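Putative alpha-L-fucosidase (Bacteroides thetaiotaomicron, PDB 3EYP) probably hydrolyses alpha-L-fucosidic linkages as a family 29 glycoside hydrolase, with a TIM-barrel-type domain followed by an F5/8 type C domain. Local coordinates at residues 359-364 with 443-448; 366-371 with 437-442; 380-385 with 422-427; 393-398 with 413-418. All blocks are in the same frame, centred on the assembly; numbering follows the deposited sequence.

Contact 1 (359-364 with 443-448); sequences GKDGEV and KACPAI
Gly359 opens the loop that joins strands 357-358 and 366-372, one from each sheet of the F5/8 type C domain, by donating its N-H to the carbonyl of Pro446: Gly359 N lies 3.1 Å from Pro446 O, in the plane of that carbonyl and on a lone pair, with 160° at the hydrogen. A side chain here would run into the proline ring, since a modelled CB falls 2.9 Å from Pro446 CD, so the missing side chain is what lets the backbones close up. Lys360 begins a type II beta turn that ends at Glu363, whose N-H returns to Lys360 O. The same Lys360 O faces Cys445 CB at 3.0 Å. The carboxylate of Asp361 forms a salt bridge through OD1 with Arg339, which also hydrogen-bonds to Gly359 O. Gly362, with the positive phi of 87° expected at the third position of such a turn, shares water 1 with Cys445 N, the water accepting from both amides. Glu363 O receives a CA-H...O contact from Cys445, its O 3.2 Å from Cys445 CA, and a hydrogen bond from Asn337. At Val364, CG1 stands beside the backbone N and lies 3.7 Å from Ala444 C, while water 2 bridges Val364 O to Ala444 O. Cys445 itself holds SG in the crowded position between its N and carbonyl carbon (chi1 60°), which directs the sulphur at the turn. The clear hydrogen bonds across this join come from backbone groups and two waters, and the side chains of Cys445, Pro446 and Val364 contribute shape more than charge.

Contact 2 (366-371 with 437-442); sequences ADIIFT and LRIQDG
Arg438 grips Asp367 side-on with two nitrogens, one to each carboxylate oxygen. NH1 reaches Asp367 OD2 at 3.0 Å on its syn lone pair, whereas Arg438 NE approaches Asp367 OD1, also at 3.0 Å, from above the carboxylate. The bonds lie close to the guanidinium plane, yet the two flat groups are turned 42° apart, so this is a twisted bidentate salt bridge. The arginine bends at chi3 (77°), which sets NE alongside Asp367, and water 3 sits within hydrogen-bonding range of both Asp367 OD1 and Ile439 O, with more acceptors around it than protons.

Beneath the ion pair runs an antiparallel ladder of the F5/8 type C beta-sandwich, its strand axes 4.7 Å apart. Ala366 with Ile439 and Ile368 with Leu437 are hydrogen-bonded pairs, and Asp367 with Arg438 is the non-hydrogen-bonded pair between them. The shortest rung joins Ile439 N to Ala366 O at 2.6 Å, nearly along the C=O axis.

On the face bearing Ala366, Ile368, Leu437 and Ile439 the contacts are apolar. Ile368 CD1 lies 4.2 Å from Leu437 CD2, and Leu437 CB touches the edge of the Phe370 ring at CE2. That ring also meets Phe451 of strand 447-454, and Ile368 packs on Val333 and Ala335.

Contact 3 (380-385 with 422-427); sequences CLMIEE and KWIVRL
Lys422 NZ is held by two hydrogen bonds, one to Glu384 OE2 at 3.0 Å as part of a salt bridge and one to a bound glycerol, probably from the crystallisation liquor; Glu21 adds a weak, long ion pair. The ammonium meets OE2 from above the carboxylate plane, 29° out of it. Glu384 has a second anchor, since its OE1 is hydrogen-bonded to Thr450, which would help fix the rotation of the carboxylate. The lysine starts anti to its backbone N (chi1 -170°), then bends at chi3 and chi4, crossing Met382 obliquely so that CD rests 3.6 Å from Met382 SD. An alanine in place of Lys422 removes the ammonium and the methylenes beside Met382 SD, and would probably leave the Glu384 carboxylate less firmly placed.

The backbones form an antiparallel ladder, with Leu381-Val425 and Ile383-Trp423 as hydrogen-bonded pairs; its shortest rung sets Val425 N 2.7 Å from Leu381 O. Leu381 takes the crowded chi1 position (58°), bringing CD1 to 3.7 Å from Val425 CB and CD2 against Leu427.

In this sheet of the F5/8 type C beta-sandwich, strand 380-385 lies between strands 423-432 and 447-454, Leu381 and Ile383 touching the latter. Cys380, Met382 and Ile424 pack on Phe323 of helix 306-323, while Ile424 also touches helix 275-283, where Arg426 finds Asp280 and Trp279, consistent with an interface to the TIM-barrel-type fucosidase domain.

Contact 4 (393-398 with 413-418); sequences TTKWSV and ATDKQA
From CB, the side chain of Trp396 takes the crowded position between its backbone N and carbonyl carbon (chi1 59°), which lays the indole across the 413-418 loop. CG is 4.2 Å from Lys416 CB, and CD1 passes Gln417 O near the ring plane. NE1 donates to Ala418 O at 3.0 Å with 161° at the hydrogen; the oxygen lies in the indole plane, but the donor stands 63° out of the carbonyl plane, so no lone pair is met squarely. CE2 makes the closest approach to Lys416 CB, 3.4 Å, and Lys416 CB sits over one ring face as a CH-pi contact, 3.6 Å from the centroid of the five-membered ring. At the tip, CZ2 and CH2 meet Lys416 CB and CG before the lysine bends away at chi2 and chi3 to its salt bridge with Asp218. An alanine in place of Trp396 removes the NE1 tether to Ala418 and the flat surface on which Lys416 rests, and would probably loosen the 413-418 loop.

The backbones of Trp396 and Lys416 exchange two hydrogen bonds, and Asp415 and Lys416 together facing Trp396 form a G1 beta bulge. Asp415 N donates to Ser397 OG at 3.0 Å, a hydroxyl that also binds Gln440. Ala413 O accepts from Val398 N almost along its C=O axis.

The loop thus flanks strand 393-401, which lies between strands 434-442 and 408-409 in its sheet. Trp396 and Val398 reach Ile383 and Leu381 of strand 380-385 in the other sheet of the F5/8 type C sandwich, while Ala413 and Ala418 touch strand 423-432.

Contacts 2 and 4 reach one antiparallel sheet of the F5/8 type C domain through neighbouring strands 434-442 and 393-401, contacts 1 and 3 the other. The centres of contacts 2 and 4 are about 10 Å apart, and Gln440 OE1 lies 2.6 Å from Ser397 OG, probably a hydrogen bond. Contacts 3 and 4 are equally close by centres; Glu385 OE2 lies 2.9 Å from Thr393 N, and Ile383 CG2 meets Trp396 CH2 between the layers. Leu437 CD1 and Ile383 CD1, 3.9 Å apart, link contacts 2 and 3. Contact 1 leans on contact 2 through Val364; its centre is about 20 Å from that of contact 3, though Ile448 CG2 lies 3.4 Å from Glu384 O. The glycerol lies beside contact 3.

Contact 1 (359-364 with 443-448)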
loop_
_atom_site.group_PDB
_atom_site.type_symbol
_atom_site.label_atom_id
_atom_site.label_comp_id
_atom_site.label_asym_id
_atom_site.label_seq_id
_atom_site.Cartn_x
_atom_site.Cartn_y
_atom_site.Cartn_z
ATOM N N GLY A 359 6.586 -25.992 -10.284
ATOM C CA GLY A 359 6.413 -27.410 -10.077
ATOM C C GLY A 359 5.428 -28.033 -11.031
ATOM O O GLY A 359 4.859 -27.401 -11.913
ATOM N N LYS A 360 5.368 -29.351 -10.927
ATOM C CA LYS A 360 4.511 -30.154 -11.783
ATOM C C LYS A 360 3.073 -30.126 -11.262
ATOM O O LYS A 360 2.843 -30.046 -10.056
ATOM C CB LYS A 360 5.036 -31.614 -11.835
ATOM C CG LYS A 360 6.405 -31.735 -12.452
ATOM C CD LYS A 360 6.913 -33.181 -12.412
ATOM C CE LYS A 360 8.342 -33.250 -12.878
ATOM N NZ LYS A 360 8.932 -34.555 -12.551
ATOM N N ASP A 361 2.124 -30.222 -12.188
ATOM C CA ASP A 361 0.700 -30.235 -11.848
ATOM C C ASP A 361 0.450 -31.247 -10.750
ATOM O O ASP A 361 0.786 -32.458 -10.854
ATOM C CB ASP A 361 -0.192 -30.580 -13.051
ATOM C CG ASP A 361 -0.245 -29.497 -14.115
ATOM O OD1 ASP A 361 0.085 -28.326 -13.843
ATOM O OD2 ASP A 361 -0.656 -29.826 -15.268
ATOM N N GLY A 362 -0.155 -30.738 -9.688
ATOM C CA GLY A 362 -0.664 -31.555 -8.575
ATOM C C GLY A 362 0.340 -31.850 -7.501
ATOM O O GLY A 362 0.045 -32.480 -6.503
ATOM N N GLU A 363 1.573 -31.471 -7.760
ATOM C CA GLU A 363 2.585 -31.631 -6.756
ATOM C C GLU A 363 2.915 -30.259 -6.129
ATOM O O GLU A 363 3.520 -29.409 -6.763
ATOM C CB GLU A 363 3.833 -32.203 -7.390
ATOM C CG GLU A 363 4.907 -32.297 -6.380
ATOM C CD GLU A 363 4.534 -33.244 -5.289
ATOM O OE1 GLU A 363 4.344 -32.771 -4.129
ATOM O OE2 GLU A 363 4.381 -34.460 -5.630
ATOM N N VAL A 364 2.527 -30.113 -4.864
ATOM C CA VAL A 364 2.540 -28.834 -4.147
ATOM C C VAL A 364 3.822 -28.605 -3.379
ATOM O O VAL A 364 4.113 -27.483 -2.963
ATOM C CB VAL A 364 1.303 -28.709 -3.175
ATOM C CG1 VAL A 364 -0.013 -28.881 -3.923
ATOM C CG2 VAL A 364 1.402 -29.668 -1.995
ATOM N N LYS A 443 -2.011 -25.297 -2.141
ATOM C CA LYS A 443 -3.237 -25.624 -2.845
ATOM C C LYS A 443 -2.935 -26.025 -4.296
ATOM O O LYS A 443 -3.771 -26.634 -4.979
ATOM C CB LYS A 443 -4.166 -24.432 -2.892
ATOM C CG LYS A 443 -4.650 -24.007 -1.547
ATOM C CD LYS A 443 -5.371 -22.678 -1.653
ATOM C CE LYS A 443 -6.708 -22.822 -2.360
ATOM N NZ LYS A 443 -7.234 -21.533 -2.841
ATOM N N ALA A 444 -1.736 -25.661 -4.740
ATOM C CA ALA A 444 -1.268 -26.041 -6.075
ATOM C C ALA A 444 0.253 -26.036 -6.196
ATOM O O ALA A 444 0.973 -25.598 -5.319
ATOM C CB ALA A 444 -1.902 -25.173 -7.175
ATOM N N CYS A 445 0.726 -26.564 -7.307
ATOM C CA CYS A 445 2.172 -26.653 -7.525
ATOM C C CYS A 445 2.720 -25.233 -7.421
ATOM O O CYS A 445 2.053 -24.312 -7.813
ATOM C CB CYS A 445 2.542 -27.265 -8.861
ATOM S SG CYS A 445 1.940 -26.423 -10.272
ATOM N N PRO A 446 3.924 -25.066 -6.907
ATOM C CA PRO A 446 4.523 -23.717 -6.741
ATOM C C PRO A 446 4.773 -22.971 -8.032
ATOM O O PRO A 446 5.048 -23.553 -9.078
ATOM C CB PRO A 446 5.858 -23.994 -6.070
ATOM C CG PRO A 446 6.098 -25.457 -6.185
ATOM C CD PRO A 446 4.802 -26.139 -6.421
ATOM N N ALA A 447 4.671 -21.661 -7.919
ATOM C CA ALA A 447 5.009 -20.725 -9.002
ATOM C C ALA A 447 5.650 -19.493 -8.394
ATOM O O ALA A 447 4.944 -18.664 -7.814
ATOM C CB ALA A 447 3.755 -20.342 -9.768
ATOM N N ILE A 448 6.984 -19.458 -8.433
ATOM C CA ILE A 448 7.784 -18.467 -7.701
ATOM C C ILE A 448 8.723 -17.650 -8.606
ATOM O O ILE A 448 9.623 -18.188 -9.309
ATOM C CB ILE A 448 8.574 -19.155 -6.568
ATOM C CG1 ILE A 448 7.575 -19.838 -5.602
ATOM C CG2 ILE A 448 9.490 -18.122 -5.814
ATOM C CD1 ILE A 448 8.121 -21.024 -4.837
HETATM O O HOH W 1 -1.073 -27.913 -9.183
HETATM O O HOH W 2 2.924 -24.796 -3.390
#

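Contact 2 (366-371 with 437-442)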
loop_
_atom_site.group_PDB
_atom_site.type_symbol
_atom_site.label_atom_id
_atom_site.label_comp_id
_atom_site.label_asym_id
_atom_site.label_seq_id
_atom_site.Cartn_x
_atom_site.Cartn_y
_atom_site.Cartn_z
ATOM N N ALA A 366 8.083 -28.811 -2.976
ATOM C CA ALA A 366 9.428 -28.753 -3.586
ATOM C C ALA A 366 10.521 -28.358 -2.630
ATOM O O ALA A 366 10.338 -27.564 -1.689
ATOM C CB ALA A 366 9.455 -27.854 -4.790
ATOM N N ASP A 367 11.683 -28.920 -2.908
ATOM C CA ASP A 367 12.896 -28.604 -2.158
ATOM C C ASP A 367 13.947 -28.155 -3.144
ATOM O O ASP A 367 14.225 -28.870 -4.101
ATOM C CB ASP A 367 13.426 -29.829 -1.428
ATOM C CG ASP A 367 12.648 -30.169 -0.142
ATOM O OD1 ASP A 367 11.977 -29.290 0.462
ATOM O OD2 ASP A 367 12.747 -31.359 0.299
ATOM N N ILE A 368 14.491 -26.972 -2.874
ATOM C CA ILE A 368 15.501 -26.302 -3.681
ATOM C C ILE A 368 16.743 -25.954 -2.867
ATOM O O ILE A 368 16.690 -25.311 -1.805
ATOM C CB ILE A 368 14.992 -25.000 -4.324
ATOM C CG1 ILE A 368 13.635 -25.200 -5.070
ATOM C CG2 ILE A 368 16.031 -24.496 -5.275
ATOM C CD1 ILE A 368 12.369 -25.106 -4.205
ATOM N N ILE A 369 17.874 -26.414 -3.379
ATOM C CA ILE A 369 19.147 -26.274 -2.664
ATOM C C ILE A 369 20.054 -25.437 -3.516
ATOM O O ILE A 369 20.253 -25.700 -4.704
ATOM C CB ILE A 369 19.781 -27.654 -2.330
ATOM C CG1 ILE A 369 18.880 -28.355 -1.348
ATOM C CG2 ILE A 369 21.235 -27.507 -1.734
ATOM C CD1 ILE A 369 19.353 -29.776 -0.919
ATOM N N PHE A 370 20.550 -24.388 -2.891
ATOM C CA PHE A 370 21.434 -23.458 -3.536
ATOM C C PHE A 370 22.780 -23.693 -2.932
ATOM O O PHE A 370 22.959 -23.543 -1.730
ATOM C CB PHE A 370 20.985 -22.003 -3.301
ATOM C CG PHE A 370 19.572 -21.719 -3.748
ATOM C CD1 PHE A 370 19.333 -21.141 -4.959
ATOM C CD2 PHE A 370 18.504 -22.064 -2.957
ATOM C CE1 PHE A 370 18.018 -20.878 -5.372
ATOM C CE2 PHE A 370 17.200 -21.823 -3.361
ATOM C CZ PHE A 370 16.968 -21.233 -4.554
ATOM N N THR A 371 23.708 -24.106 -3.785
ATOM C CA THR A 371 25.107 -24.342 -3.364
ATOM C C THR A 371 25.994 -23.211 -3.856
ATOM O O THR A 371 26.151 -22.940 -5.055
ATOM C CB THR A 371 25.623 -25.716 -3.837
ATOM O OG1 THR A 371 24.796 -26.762 -3.305
ATOM C CG2 THR A 371 27.050 -25.944 -3.352
ATOM N N LEU A 437 15.521 -23.993 0.273
ATOM C CA LEU A 437 14.127 -23.511 0.252
ATOM C C LEU A 437 13.198 -24.707 0.167
ATOM O O LEU A 437 13.207 -25.456 -0.821
ATOM C CB LEU A 437 13.895 -22.582 -0.926
ATOM C CG LEU A 437 12.454 -22.135 -1.151
ATOM C CD1 LEU A 437 11.889 -21.371 0.110
ATOM C CD2 LEU A 437 12.384 -21.301 -2.435
ATOM N N ARG A 438 12.429 -24.902 1.250
ATOM C CA ARG A 438 11.415 -25.945 1.337
ATOM C C ARG A 438 10.010 -25.376 1.114
ATOM O O ARG A 438 9.500 -24.607 1.936
ATOM C CB ARG A 438 11.445 -26.632 2.711
ATOM C CG ARG A 438 12.851 -27.084 3.235
ATOM C CD ARG A 438 12.698 -28.261 4.223
ATOM N NE ARG A 438 12.437 -29.480 3.450
ATOM C CZ ARG A 438 12.244 -30.703 3.962
ATOM N NH1 ARG A 438 12.045 -31.740 3.142
ATOM N NH2 ARG A 438 12.212 -30.895 5.269
ATOM N N ILE A 439 9.411 -25.769 -0.009
ATOM C CA ILE A 439 7.980 -25.570 -0.291
ATOM C C ILE A 439 7.304 -26.777 0.272
ATOM O O ILE A 439 7.455 -27.897 -0.248
ATOM C CB ILE A 439 7.660 -25.426 -1.821
ATOM C CG1 ILE A 439 8.419 -24.269 -2.421
ATOM C CG2 ILE A 439 6.108 -25.244 -2.099
ATOM C CD1 ILE A 439 8.431 -23.065 -1.568
ATOM N N GLN A 440 6.621 -26.572 1.394
ATOM C CA GLN A 440 6.112 -27.671 2.231
ATOM C C GLN A 440 4.675 -28.054 2.037
ATOM O O GLN A 440 4.293 -29.177 2.261
ATOM C CB GLN A 440 6.371 -27.351 3.701
ATOM C CG GLN A 440 7.829 -27.404 3.964
ATOM C CD GLN A 440 8.251 -26.721 5.226
ATOM O OE1 GLN A 440 8.043 -25.515 5.412
ATOM N NE2 GLN A 440 8.922 -27.478 6.082
ATOM N N ASP A 441 3.878 -27.121 1.587
ATOM C CA ASP A 441 2.438 -27.352 1.376
ATOM C C ASP A 441 1.857 -26.232 0.551
ATOM O O ASP A 441 2.430 -25.119 0.464
ATOM C CB ASP A 441 1.698 -27.432 2.711
ATOM C CG ASP A 441 0.404 -28.217 2.628
ATOM O OD1 ASP A 441 0.068 -28.827 1.591
ATOM O OD2 ASP A 441 -0.324 -28.209 3.624
ATOM N N GLY A 442 0.721 -26.559 -0.059
ATOM C CA GLY A 442 0.001 -25.642 -0.941
ATOM C C GLY A 442 -1.284 -26.174 -1.478
ATOM O O GLY A 442 -1.605 -27.316 -1.271
HETATM O O HOH W 3 9.468 -29.630 0.997
#

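Contact 3 (380-385 with 422-427)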
loop_
_atom_site.group_PDB
_atom_site.type_symbol
_atom_site.label_atom_id
_atom_site.label_comp_id
_atom_site.label_asym_id
_atom_site.label_seq_id
_atom_site.Cartn_x
_atom_site.Cartn_y
_atom_site.Cartn_z
ATOM N N CYS A 380 18.630 -11.315 5.914
ATOM C CA CYS A 380 17.346 -10.946 5.291
ATOM C C CYS A 380 17.129 -11.861 4.096
ATOM O O CYS A 380 18.077 -12.257 3.458
ATOM C CB CYS A 380 17.407 -9.467 4.813
ATOM S SG CYS A 380 15.839 -8.834 4.210
ATOM N N LEU A 381 15.882 -12.216 3.841
ATOM C CA LEU A 381 15.498 -12.954 2.652
ATOM C C LEU A 381 14.101 -12.535 2.201
ATOM O O LEU A 381 13.315 -11.935 2.964
ATOM C CB LEU A 381 15.556 -14.480 2.820
ATOM C CG LEU A 381 14.711 -15.111 3.929
ATOM C CD1 LEU A 381 13.251 -15.329 3.457
ATOM C CD2 LEU A 381 15.346 -16.393 4.482
ATOM N N MET A 382 13.861 -12.829 0.930
ATOM C CA MET A 382 12.634 -12.409 0.223
ATOM C C MET A 382 12.223 -13.450 -0.810
ATOM O O MET A 382 13.050 -14.107 -1.462
ATOM C CB MET A 382 12.889 -11.088 -0.506
ATOM C CG MET A 382 11.672 -10.484 -1.288
ATOM S SD MET A 382 11.997 -8.693 -1.724
ATOM C CE MET A 382 13.072 -8.910 -3.093
ATOM N N ILE A 383 10.922 -13.579 -0.947
ATOM C CA ILE A 383 10.327 -14.535 -1.840
ATOM C C ILE A 383 9.065 -13.906 -2.444
ATOM O O ILE A 383 8.328 -13.204 -1.756
ATOM C CB ILE A 383 10.054 -15.876 -1.061
ATOM C CG1 ILE A 383 9.663 -17.014 -2.001
ATOM C CG2 ILE A 383 8.978 -15.745 0.038
ATOM C CD1 ILE A 383 9.813 -18.345 -1.303
ATOM N N GLU A 384 8.897 -14.121 -3.741
ATOM C CA GLU A 384 7.798 -13.546 -4.559
ATOM C C GLU A 384 7.107 -14.580 -5.417
ATOM O O GLU A 384 7.718 -15.284 -6.201
ATOM C CB GLU A 384 8.321 -12.422 -5.470
ATOM C CG GLU A 384 8.995 -11.298 -4.709
ATOM C CD GLU A 384 9.700 -10.290 -5.611
ATOM O OE1 GLU A 384 9.844 -10.516 -6.829
ATOM O OE2 GLU A 384 10.120 -9.243 -5.099
ATOM N N GLU A 385 5.801 -14.640 -5.249
ATOM C CA GLU A 385 4.919 -15.550 -5.967
ATOM C C GLU A 385 4.390 -14.911 -7.240
ATOM O O GLU A 385 4.347 -13.664 -7.397
ATOM C CB GLU A 385 3.745 -15.962 -5.032
ATOM C CG GLU A 385 3.169 -17.305 -5.296
ATOM C CD GLU A 385 2.280 -17.815 -4.133
ATOM O OE1 GLU A 385 1.853 -16.975 -3.285
ATOM O OE2 GLU A 385 2.007 -19.050 -4.089
ATOM N N LYS A 422 4.971 -10.499 -2.241
ATOM C CA LYS A 422 6.304 -10.353 -1.656
ATOM C C LYS A 422 6.193 -10.710 -0.183
ATOM O O LYS A 422 5.202 -10.388 0.465
ATOM C CB LYS A 422 6.811 -8.917 -1.787
ATOM C CG LYS A 422 8.293 -8.742 -1.425
ATOM C CD LYS A 422 8.684 -7.207 -1.410
ATOM C CE LYS A 422 8.370 -6.581 -2.689
ATOM N NZ LYS A 422 9.477 -6.700 -3.717
ATOM N N TRP A 423 7.188 -11.463 0.292
ATOM C CA TRP A 423 7.312 -11.735 1.698
ATOM C C TRP A 423 8.768 -11.581 2.066
ATOM O O TRP A 423 9.651 -12.196 1.436
ATOM C CB TRP A 423 6.765 -13.123 2.100
ATOM C CG TRP A 423 6.302 -13.077 3.504
ATOM C CD1 TRP A 423 7.069 -13.165 4.614
ATOM C CD2 TRP A 423 4.995 -12.777 3.932
ATOM N NE1 TRP A 423 6.296 -13.000 5.754
ATOM C CE2 TRP A 423 5.008 -12.749 5.350
ATOM C CE3 TRP A 423 3.801 -12.524 3.272
ATOM C CZ2 TRP A 423 3.884 -12.473 6.091
ATOM C CZ3 TRP A 423 2.630 -12.298 4.055
ATOM C CH2 TRP A 423 2.708 -12.238 5.418
ATOM N N ILE A 424 9.018 -10.705 3.034
ATOM C CA ILE A 424 10.397 -10.490 3.528
ATOM C C ILE A 424 10.540 -11.084 4.892
ATOM O O ILE A 424 9.624 -11.004 5.718
ATOM C CB ILE A 424 10.720 -8.961 3.612
ATOM C CG1 ILE A 424 10.712 -8.330 2.194
ATOM C CG2 ILE A 424 12.049 -8.702 4.425
ATOM C CD1 ILE A 424 10.694 -6.787 2.189
ATOM N N VAL A 425 11.689 -11.679 5.144
ATOM C CA VAL A 425 12.012 -12.133 6.488
ATOM C C VAL A 425 13.357 -11.543 6.883
ATOM O O VAL A 425 14.286 -11.476 6.074
ATOM C CB VAL A 425 12.032 -13.690 6.590
ATOM C CG1 VAL A 425 12.740 -14.124 7.905
ATOM C CG2 VAL A 425 10.583 -14.218 6.530
ATOM N N ARG A 426 13.399 -11.015 8.089
ATOM C CA ARG A 426 14.635 -10.554 8.678
ATOM C C ARG A 426 15.020 -11.530 9.794
ATOM O O ARG A 426 14.157 -12.096 10.486
ATOM C CB ARG A 426 14.494 -9.144 9.258
ATOM C CG ARG A 426 14.242 -8.051 8.245
ATOM C CD ARG A 426 14.054 -6.773 8.941
ATOM N NE ARG A 426 12.712 -6.771 9.486
ATOM C CZ ARG A 426 12.205 -5.773 10.186
ATOM N NH1 ARG A 426 12.951 -4.691 10.393
ATOM N NH2 ARG A 426 10.949 -5.856 10.630
ATOM N N LEU A 427 16.318 -11.696 9.953
ATOM C CA LEU A 427 16.862 -12.801 10.740
ATOM C C LEU A 427 18.214 -12.444 11.266
ATOM O O LEU A 427 18.946 -11.675 10.647
ATOM C CB LEU A 427 16.992 -14.057 9.860
ATOM C CG LEU A 427 17.777 -13.976 8.528
ATOM C CD1 LEU A 427 18.983 -14.961 8.512
ATOM C CD2 LEU A 427 16.887 -14.180 7.318
#

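Contact 4 (393-398 with 413-418)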
loop_
_atom_site.group_PDB
_atom_site.type_symbol
_atom_site.label_atom_id
_atom_site.label_comp_id
_atom_site.label_asym_id
_atom_site.label_seq_id
_atom_site.Cartn_x
_atom_site.Cartn_y
_atom_site.Cartn_z
ATOM N N THR A 393 1.287 -21.604 -2.864
ATOM C CA THR A 393 2.060 -22.113 -1.688
ATOM C C THR A 393 1.476 -21.619 -0.375
ATOM O O THR A 393 1.067 -20.452 -0.243
ATOM C CB THR A 393 3.556 -21.741 -1.819
ATOM O OG1 THR A 393 4.066 -22.357 -3.036
ATOM C CG2 THR A 393 4.330 -22.163 -0.583
ATOM N N THR A 394 1.406 -22.539 0.598
ATOM C CA THR A 394 0.812 -22.243 1.885
ATOM C C THR A 394 1.633 -22.623 3.080
ATOM O O THR A 394 1.240 -22.346 4.206
ATOM C CB THR A 394 -0.587 -22.884 2.066
ATOM O OG1 THR A 394 -0.490 -24.317 1.938
ATOM C CG2 THR A 394 -1.589 -22.328 1.061
ATOM N N LYS A 395 2.783 -23.234 2.840
ATOM C CA LYS A 395 3.744 -23.432 3.925
ATOM C C LYS A 395 5.128 -23.512 3.338
ATOM O O LYS A 395 5.320 -24.144 2.292
ATOM C CB LYS A 395 3.350 -24.706 4.715
ATOM C CG LYS A 395 4.204 -24.988 5.905
ATOM C CD LYS A 395 3.710 -26.246 6.619
ATOM C CE LYS A 395 4.731 -26.708 7.661
ATOM N NZ LYS A 395 4.453 -28.155 8.041
ATOM N N TRP A 396 6.051 -22.793 3.945
ATOM C CA TRP A 396 7.434 -22.751 3.494
ATOM C C TRP A 396 8.431 -22.431 4.589
ATOM O O TRP A 396 8.125 -21.754 5.618
ATOM C CB TRP A 396 7.626 -21.779 2.314
ATOM C CG TRP A 396 7.230 -20.346 2.599
ATOM C CD1 TRP A 396 5.980 -19.833 2.593
ATOM C CD2 TRP A 396 8.103 -19.268 2.901
ATOM N NE1 TRP A 396 6.016 -18.488 2.870
ATOM C CE2 TRP A 396 7.314 -18.129 3.086
ATOM C CE3 TRP A 396 9.484 -19.159 3.056
ATOM C CZ2 TRP A 396 7.860 -16.879 3.412
ATOM C CZ3 TRP A 396 10.014 -17.933 3.387
ATOM C CH2 TRP A 396 9.202 -16.812 3.549
ATOM N N SER A 397 9.623 -22.958 4.374
ATOM C CA SER A 397 10.750 -22.738 5.304
ATOM C C SER A 397 12.045 -22.576 4.545
ATOM O O SER A 397 12.172 -22.982 3.409
ATOM C CB SER A 397 10.919 -23.876 6.279
ATOM O OG SER A 397 9.708 -24.234 6.865
ATOM N N VAL A 398 12.984 -21.940 5.214
ATOM C CA VAL A 398 14.327 -21.784 4.708
ATOM C C VAL A 398 15.344 -22.243 5.775
ATOM O O VAL A 398 15.233 -21.968 6.966
ATOM C CB VAL A 398 14.602 -20.306 4.195
ATOM C CG1 VAL A 398 16.018 -20.182 3.572
ATOM C CG2 VAL A 398 13.512 -19.831 3.170
ATOM N N ALA A 413 12.168 -18.013 9.766
ATOM C CA ALA A 413 11.763 -18.503 8.448
ATOM C C ALA A 413 11.435 -19.972 8.445
ATOM O O ALA A 413 11.820 -20.692 7.534
ATOM C CB ALA A 413 12.857 -18.205 7.376
ATOM N N THR A 414 10.708 -20.365 9.481
ATOM C CA THR A 414 10.197 -21.719 9.671
ATOM C C THR A 414 8.671 -21.807 9.708
ATOM O O THR A 414 7.989 -21.161 10.480
ATOM C CB THR A 414 10.748 -22.268 10.966
ATOM O OG1 THR A 414 12.172 -22.125 10.972
ATOM C CG2 THR A 414 10.346 -23.756 11.159
ATOM N N ASP A 415 8.161 -22.638 8.811
ATOM C CA ASP A 415 6.745 -22.927 8.722
ATOM C C ASP A 415 5.969 -21.634 8.545
ATOM O O ASP A 415 4.918 -21.414 9.178
ATOM C CB ASP A 415 6.317 -23.679 9.993
ATOM C CG ASP A 415 6.989 -25.069 10.121
ATOM O OD1 ASP A 415 7.343 -25.667 9.072
ATOM O OD2 ASP A 415 7.184 -25.518 11.280
ATOM N N LYS A 416 6.514 -20.798 7.652
ATOM C CA LYS A 416 5.837 -19.606 7.161
ATOM C C LYS A 416 4.675 -20.032 6.293
ATOM O O LYS A 416 4.616 -21.140 5.806
ATOM C CB LYS A 416 6.780 -18.681 6.410
ATOM C CG LYS A 416 7.960 -18.175 7.231
ATOM C CD LYS A 416 7.545 -17.711 8.549
ATOM C CE LYS A 416 6.946 -16.329 8.525
ATOM N NZ LYS A 416 6.258 -16.036 9.848
ATOM N N GLN A 417 3.691 -19.159 6.165
ATOM C CA GLN A 417 2.486 -19.536 5.421
ATOM C C GLN A 417 2.317 -18.874 4.050
ATOM O O GLN A 417 2.548 -19.518 3.021
ATOM C CB GLN A 417 1.277 -19.294 6.272
ATOM C CG GLN A 417 1.186 -20.172 7.472
ATOM C CD GLN A 417 -0.075 -19.857 8.249
ATOM O OE1 GLN A 417 -1.197 -19.983 7.747
ATOM N NE2 GLN A 417 0.097 -19.436 9.448
ATOM N N ALA A 418 1.948 -17.585 4.047
ATOM C CA ALA A 418 1.767 -16.839 2.760
ATOM C C ALA A 418 3.061 -16.438 2.123
ATOM O O ALA A 418 4.092 -16.226 2.772
ATOM C CB ALA A 418 0.884 -15.564 2.945
HETATM O O HOH W 4 -1.479 -22.048 5.477
HETATM O O HOH W 5 13.946 -22.915 9.065
#